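Local coordinates for DNR protein (Pseudomonas aeruginosa, PDB 2Z69), which probably acts as a nitric oxide-sensing, DNA-binding transcription regulator of dissimilative nitrate respiration, represented here by its sensor domain, at residues V9-L14 / V26-L31; A90-D95 / F114-Y119. All coordinates share one frame; numbering follows the deposited sequence.

How the contacts relate
Both contacts belong to the sensor domain, a cyclic nucleotide-binding type beta barrel with flanking helices. Contact 1 joins the two N-terminal helices, 6-14 and 25-33. Contact 2 comes later in the chain and joins the loop after strand 86-87 to the junction of strand 109-115 and helix 116-123. Their centres are about 18 Å apart, yet they touch. Leu31 CG packs on Phe114 CD2 at 3.7 Å, Leu14 also reaches the Phe114 ring, and Leu31 further meets Tyr119. The N-terminal helices and the 90-95 loop thus pack on two sides of the 114-119 junction. The loop also reaches the second subunit of the dimer.

Contact 1 of 2, residues V9-L14 / V26-L31; sequences VHQQLL and VQLQEL
Leu28 packs against Gln11 and Leu14 where helix 6-14 meets helix 25-33. The side chains of Gln11 and Leu28 lie alongside each other, pointing opposite ways. Gln11 CG lies 4.0 Å from Leu28 CG. One methyl of the leucine, CD2, also reaches the Gln11 backbone O at 3.9 Å. The other branch, CD1, turns to Leu14 and stands 4.3 Å from its CB. With chi1 at -164° the leucine branch point is directed at helix 6-14, where CD1 and CD2 part to different partners. This is the close-packed, inner side. Leu28 and Leu14 are buried, and Phe20, Leu32 and Tyr58 add apolar cover around them.

The outer side is looser. Gln29 is exposed to solvent, and Gln11 partly so. The chain of Gln11 bends at chi2, and its OE1 comes to 3.9 Å from Gln29 CA and 4.1 Å from Gln29 CB. The two side-chain amides are turned 79° against each other.

The helix axes are 10.3 Å apart at closest and run at 110° to each other, so few residues meet. With no hydrogen bond between the segments, the contact rests on van der Waals packing: mainly the Gln11 methylene against Leu28, with Leu14 adding a lighter apolar touch.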
loop_
_atom_site.group_PDB
_atom_site.type_symbol
_atom_site.label_atom_id
_atom_site.label_comp_id
_atom_site.label_asym_id
_atom_site.label_seq_id
_atom_site.Cartn_x
_atom_site.Cartn_y
_atom_site.Cartn_z
ATOM N N VAL B 9 -13.687 -22.382 17.326
ATOM C CA VAL B 9 -13.381 -21.302 18.286
ATOM C C VAL B 9 -12.277 -20.327 17.811
ATOM O O VAL B 9 -12.397 -19.118 18.019
ATOM C CB VAL B 9 -13.173 -21.830 19.764
ATOM C CG1 VAL B 9 -12.599 -23.251 19.790
ATOM C CG2 VAL B 9 -12.318 -20.866 20.613
ATOM N N HIS B 10 -11.230 -20.832 17.162
ATOM C CA HIS B 10 -10.163 -19.937 16.676
ATOM C C HIS B 10 -10.609 -19.120 15.460
ATOM O O HIS B 10 -10.343 -17.924 15.388
ATOM C CB HIS B 10 -8.865 -20.680 16.365
ATOM C CG HIS B 10 -8.292 -21.436 17.523
ATOM N ND1 HIS B 10 -7.378 -22.453 17.355
ATOM C CD2 HIS B 10 -8.513 -21.344 18.857
ATOM C CE1 HIS B 10 -7.058 -22.952 18.536
ATOM N NE2 HIS B 10 -7.732 -22.296 19.464
ATOM N N GLN B 11 -11.292 -19.760 14.506
ATOM C CA GLN B 11 -11.914 -19.006 13.413
ATOM C C GLN B 11 -12.768 -17.879 14.006
ATOM O O GLN B 11 -12.647 -16.735 13.589
ATOM C CB GLN B 11 -12.733 -19.907 12.468
ATOM C CG GLN B 11 -11.938 -20.439 11.244
ATOM C CD GLN B 11 -11.797 -21.977 11.179
ATOM O OE1 GLN B 11 -10.712 -22.531 11.406
ATOM N NE2 GLN B 11 -12.892 -22.661 10.851
ATOM N N GLN B 12 -13.566 -18.206 15.023
ATOM C CA GLN B 12 -14.473 -17.260 15.684
ATOM C C GLN B 12 -13.832 -15.974 16.233
ATOM O O GLN B 12 -14.341 -14.879 15.973
ATOM C CB GLN B 12 -15.248 -17.975 16.790
ATOM C CG GLN B 12 -16.411 -17.176 17.365
ATOM C CD GLN B 12 -17.476 -18.066 17.972
ATOM O OE1 GLN B 12 -17.863 -19.080 17.384
ATOM N NE2 GLN B 12 -17.967 -17.686 19.148
ATOM N N LEU B 13 -12.734 -16.093 16.987
ATOM C CA LEU B 13 -12.076 -14.901 17.564
ATOM C C LEU B 13 -11.244 -14.129 16.526
ATOM O O LEU B 13 -11.197 -12.902 16.539
ATOM C CB LEU B 13 -11.294 -15.229 18.859
ATOM C CG LEU B 13 -9.807 -15.606 18.941
ATOM C CD1 LEU B 13 -9.313 -15.540 20.381
ATOM C CD2 LEU B 13 -9.523 -16.974 18.357
ATOM N N LEU B 14 -10.639 -14.853 15.595
ATOM C CA LEU B 14 -9.868 -14.240 14.520
ATOM C C LEU B 14 -10.690 -13.486 13.502
ATOM O O LEU B 14 -10.193 -12.516 12.910
ATOM C CB LEU B 14 -9.044 -15.292 13.793
ATOM C CG LEU B 14 -7.906 -15.814 14.650
ATOM C CD1 LEU B 14 -7.123 -16.847 13.863
ATOM C CD2 LEU B 14 -7.014 -14.645 15.006
ATOM N N VAL B 26 -12.960 -20.520 4.433
ATOM C CA VAL B 26 -11.992 -21.427 3.810
ATOM C C VAL B 26 -10.562 -20.894 3.944
ATOM O O VAL B 26 -9.670 -21.609 4.400
ATOM C CB VAL B 26 -12.321 -21.683 2.310
ATOM C CG1 VAL B 26 -11.428 -22.791 1.739
ATOM C CG2 VAL B 26 -13.783 -22.039 2.141
ATOM N N GLN B 27 -10.365 -19.637 3.555
ATOM C CA GLN B 27 -9.052 -18.975 3.603
ATOM C C GLN B 27 -8.504 -18.862 5.012
ATOM O O GLN B 27 -7.305 -19.033 5.227
ATOM C CB GLN B 27 -9.118 -17.593 2.937
ATOM C CG GLN B 27 -9.220 -17.669 1.399
ATOM C CD GLN B 27 -9.618 -16.353 0.753
ATOM O OE1 GLN B 27 -10.090 -15.431 1.418
ATOM N NE2 GLN B 27 -9.446 -16.268 -0.560
ATOM N N LEU B 28 -9.392 -18.590 5.966
ATOM C CA LEU B 28 -9.033 -18.462 7.377
ATOM C C LEU B 28 -8.524 -19.789 7.943
ATOM O O LEU B 28 -7.496 -19.828 8.627
ATOM C CB LEU B 28 -10.230 -17.942 8.186
ATOM C CG LEU B 28 -9.965 -17.397 9.585
ATOM C CD1 LEU B 28 -8.669 -16.571 9.658
ATOM C CD2 LEU B 28 -11.145 -16.578 10.043
ATOM N N GLN B 29 -9.249 -20.865 7.637
ATOM C CA GLN B 29 -8.883 -22.228 7.993
ATOM C C GLN B 29 -7.477 -22.550 7.490
ATOM O O GLN B 29 -6.661 -23.085 8.225
ATOM C CB GLN B 29 -9.927 -23.204 7.397
ATOM C CG GLN B 29 -9.826 -24.676 7.824
ATOM C CD GLN B 29 -10.621 -25.640 6.909
ATOM O OE1 GLN B 29 -10.283 -25.840 5.735
ATOM N NE2 GLN B 29 -11.664 -26.252 7.462
ATOM N N GLU B 30 -7.193 -22.202 6.237
ATOM C CA GLU B 30 -5.902 -22.502 5.612
ATOM C C GLU B 30 -4.753 -21.742 6.290
ATOM O O GLU B 30 -3.648 -22.269 6.445
ATOM C CB GLU B 30 -5.953 -22.209 4.107
ATOM C CG GLU B 30 -4.722 -22.690 3.322
ATOM C CD GLU B 30 -4.845 -22.533 1.806
ATOM O OE1 GLU B 30 -5.967 -22.312 1.291
ATOM O OE2 GLU B 30 -3.808 -22.648 1.116
ATOM N N LEU B 31 -5.046 -20.513 6.709
ATOM C CA LEU B 31 -4.097 -19.651 7.419
ATOM C C LEU B 31 -3.758 -20.201 8.805
ATOM O O LEU B 31 -2.574 -20.304 9.160
ATOM C CB LEU B 31 -4.654 -18.214 7.513
ATOM C CG LEU B 31 -3.771 -17.080 8.045
ATOM C CD1 LEU B 31 -2.420 -17.010 7.321
ATOM C CD2 LEU B 31 -4.501 -15.758 7.947
#

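Contact 2 of 2, residues A90-D95 / F114-Y119; sequences AMMFMD and FSNKAY
Tyr119, whose ring meets Met92, is held at its backbone N by a 3.0 Å hydrogen bond to Ser115 O. This is the first turn of helix 116-123. Ser115 is its N-cap: Ala118 N donates to Ser115 OG at 3.3 Å, with an N-H...O angle of 158°. At the far end of the tyrosine, the OH is hydrogen-bonded to Leu19 O, which ties down the ring.

Across the contact Met92 does most of the touching. Its CG sits over the flat face of the Asn116 amide, 3.4 Å from Asn116 CG, with OD1 and ND2 only slightly farther off. This is tight packing without a hydrogen bond. The chain then runs on extended, and a bend at chi3 (-81°) turns the methyl back. Met92 CE ends 3.8 Å from Asn116 OD1.

The sulfur makes a Met-aromatic contact. Met92 SD lies 3.7 Å from Tyr119 CD2 and 4.9 Å from the ring centroid, in an oblique approach. The two side chains cross at about a right angle.

Phe56 of strand 55-59 touches Met92 and Asn116, and meets Tyr119 edge-to-face. Asp95 OD2 is hydrogen-bonded to Thr139 OG1 of the second subunit. Met92 and Phe93 pack on Leu120, and Phe93 also on Leu133 and Leu137. The loop lies between barrel, helix 116-123 and helix 127-140.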
loop_
_atom_site.group_PDB
_atom_site.type_symbol
_atom_site.label_atom_id
_atom_site.label_comp_id
_atom_site.label_asym_id
_atom_site.label_seq_id
_atom_site.Cartn_x
_atom_site.Cartn_y
_atom_site.Cartn_z
ATOM N N ALA B 90 3.072 -5.130 9.579
ATOM C CA ALA B 90 3.712 -4.138 8.736
ATOM C C ALA B 90 4.984 -4.654 8.071
ATOM O O ALA B 90 5.446 -4.061 7.106
ATOM C CB ALA B 90 4.006 -2.857 9.525
ATOM N N MET B 91 5.536 -5.753 8.585
ATOM C CA MET B 91 6.871 -6.200 8.157
ATOM C C MET B 91 6.817 -6.751 6.740
ATOM O O MET B 91 7.798 -6.675 5.994
ATOM C CB MET B 91 7.476 -7.233 9.135
ATOM C CG MET B 91 8.032 -6.656 10.486
ATOM S SD MET B 91 9.345 -5.400 10.390
ATOM C CE MET B 91 10.551 -6.190 9.336
ATOM N N MET B 92 5.656 -7.290 6.378
ATOM C CA MET B 92 5.382 -7.826 5.041
ATOM C C MET B 92 5.464 -6.796 3.917
ATOM O O MET B 92 5.646 -7.148 2.752
ATOM C CB MET B 92 3.961 -8.352 5.011
ATOM C CG MET B 92 3.805 -9.795 5.269
ATOM S SD MET B 92 2.062 -10.201 5.471
ATOM C CE MET B 92 1.806 -9.707 7.173
ATOM N N PHE B 93 5.276 -5.535 4.278
ATOM C CA PHE B 93 5.160 -4.429 3.321
ATOM C C PHE B 93 6.235 -3.392 3.608
ATOM O O PHE B 93 6.024 -2.183 3.467
ATOM C CB PHE B 93 3.760 -3.800 3.388
ATOM C CG PHE B 93 2.640 -4.787 3.213
ATOM C CD1 PHE B 93 1.973 -5.303 4.326
ATOM C CD2 PHE B 93 2.264 -5.218 1.941
ATOM C CE1 PHE B 93 0.929 -6.228 4.182
ATOM C CE2 PHE B 93 1.221 -6.152 1.780
ATOM C CZ PHE B 93 0.555 -6.661 2.905
ATOM N N MET B 94 7.383 -3.895 4.044
ATOM C CA MET B 94 8.614 -3.132 4.168
ATOM C C MET B 94 9.640 -3.831 3.275
ATOM O O MET B 94 9.648 -5.055 3.160
ATOM C CB MET B 94 9.078 -3.143 5.630
ATOM C CG MET B 94 8.373 -2.120 6.502
ATOM S SD MET B 94 8.808 -2.206 8.254
ATOM C CE MET B 94 10.592 -2.335 8.195
ATOM N N ASP B 95 10.505 -3.089 2.626
ATOM C CA ASP B 95 11.506 -3.762 1.803
ATOM C C ASP B 95 12.723 -4.058 2.673
ATOM O O ASP B 95 13.841 -3.671 2.352
ATOM C CB ASP B 95 11.842 -2.951 0.553
ATOM C CG ASP B 95 10.752 -3.049 -0.527
ATOM O OD1 ASP B 95 9.795 -3.847 -0.366
ATOM O OD2 ASP B 95 10.857 -2.328 -1.552
ATOM N N PHE B 114 1.712 -16.320 12.462
ATOM C CA PHE B 114 1.314 -16.555 11.078
ATOM C C PHE B 114 2.465 -16.251 10.137
ATOM O O PHE B 114 3.129 -15.239 10.284
ATOM C CB PHE B 114 0.153 -15.657 10.728
ATOM C CG PHE B 114 -1.074 -15.908 11.531
ATOM C CD1 PHE B 114 -1.416 -15.077 12.581
ATOM C CD2 PHE B 114 -1.906 -16.956 11.232
ATOM C CE1 PHE B 114 -2.565 -15.285 13.301
ATOM C CE2 PHE B 114 -3.053 -17.168 11.966
ATOM C CZ PHE B 114 -3.375 -16.327 13.001
ATOM N N SER B 115 2.708 -17.125 9.171
ATOM C CA SER B 115 3.691 -16.893 8.125
ATOM C C SER B 115 3.287 -15.723 7.223
ATOM O O SER B 115 2.128 -15.643 6.765
ATOM C CB SER B 115 3.795 -18.166 7.273
ATOM O OG SER B 115 4.564 -17.952 6.121
ATOM N N ASN B 116 4.242 -14.822 6.975
ATOM C CA ASN B 116 4.073 -13.760 5.991
ATOM C C ASN B 116 3.680 -14.387 4.673
ATOM O O ASN B 116 2.666 -14.012 4.083
ATOM C CB ASN B 116 5.347 -12.895 5.863
ATOM C CG ASN B 116 5.577 -12.001 7.086
ATOM O OD1 ASN B 116 4.762 -11.961 7.985
ATOM N ND2 ASN B 116 6.687 -11.289 7.113
ATOM N N LYS B 117 4.435 -15.404 4.258
ATOM C CA LYS B 117 4.201 -16.083 2.980
ATOM C C LYS B 117 2.785 -16.699 2.814
ATOM O O LYS B 117 2.195 -16.615 1.751
ATOM C CB LYS B 117 5.311 -17.131 2.716
ATOM N N ALA B 118 2.260 -17.310 3.876
ATOM C CA ALA B 118 0.915 -17.885 3.833
ATOM C C ALA B 118 -0.148 -16.816 3.811
ATOM O O ALA B 118 -1.131 -16.969 3.145
ATOM C CB ALA B 118 0.675 -18.822 5.017
ATOM N N TYR B 119 0.026 -15.741 4.560
ATOM C CA TYR B 119 -0.973 -14.670 4.542
ATOM C C TYR B 119 -1.048 -14.050 3.131
ATOM O O TYR B 119 -2.143 -13.892 2.557
ATOM C CB TYR B 119 -0.676 -13.629 5.632
ATOM C CG TYR B 119 -1.707 -12.526 5.762
ATOM C CD1 TYR B 119 -2.925 -12.742 6.401
ATOM C CD2 TYR B 119 -1.468 -11.267 5.226
ATOM C CE1 TYR B 119 -3.866 -11.708 6.521
ATOM C CE2 TYR B 119 -2.403 -10.249 5.329
ATOM C CZ TYR B 119 -3.590 -10.473 5.988
ATOM O OH TYR B 119 -4.488 -9.437 6.079
#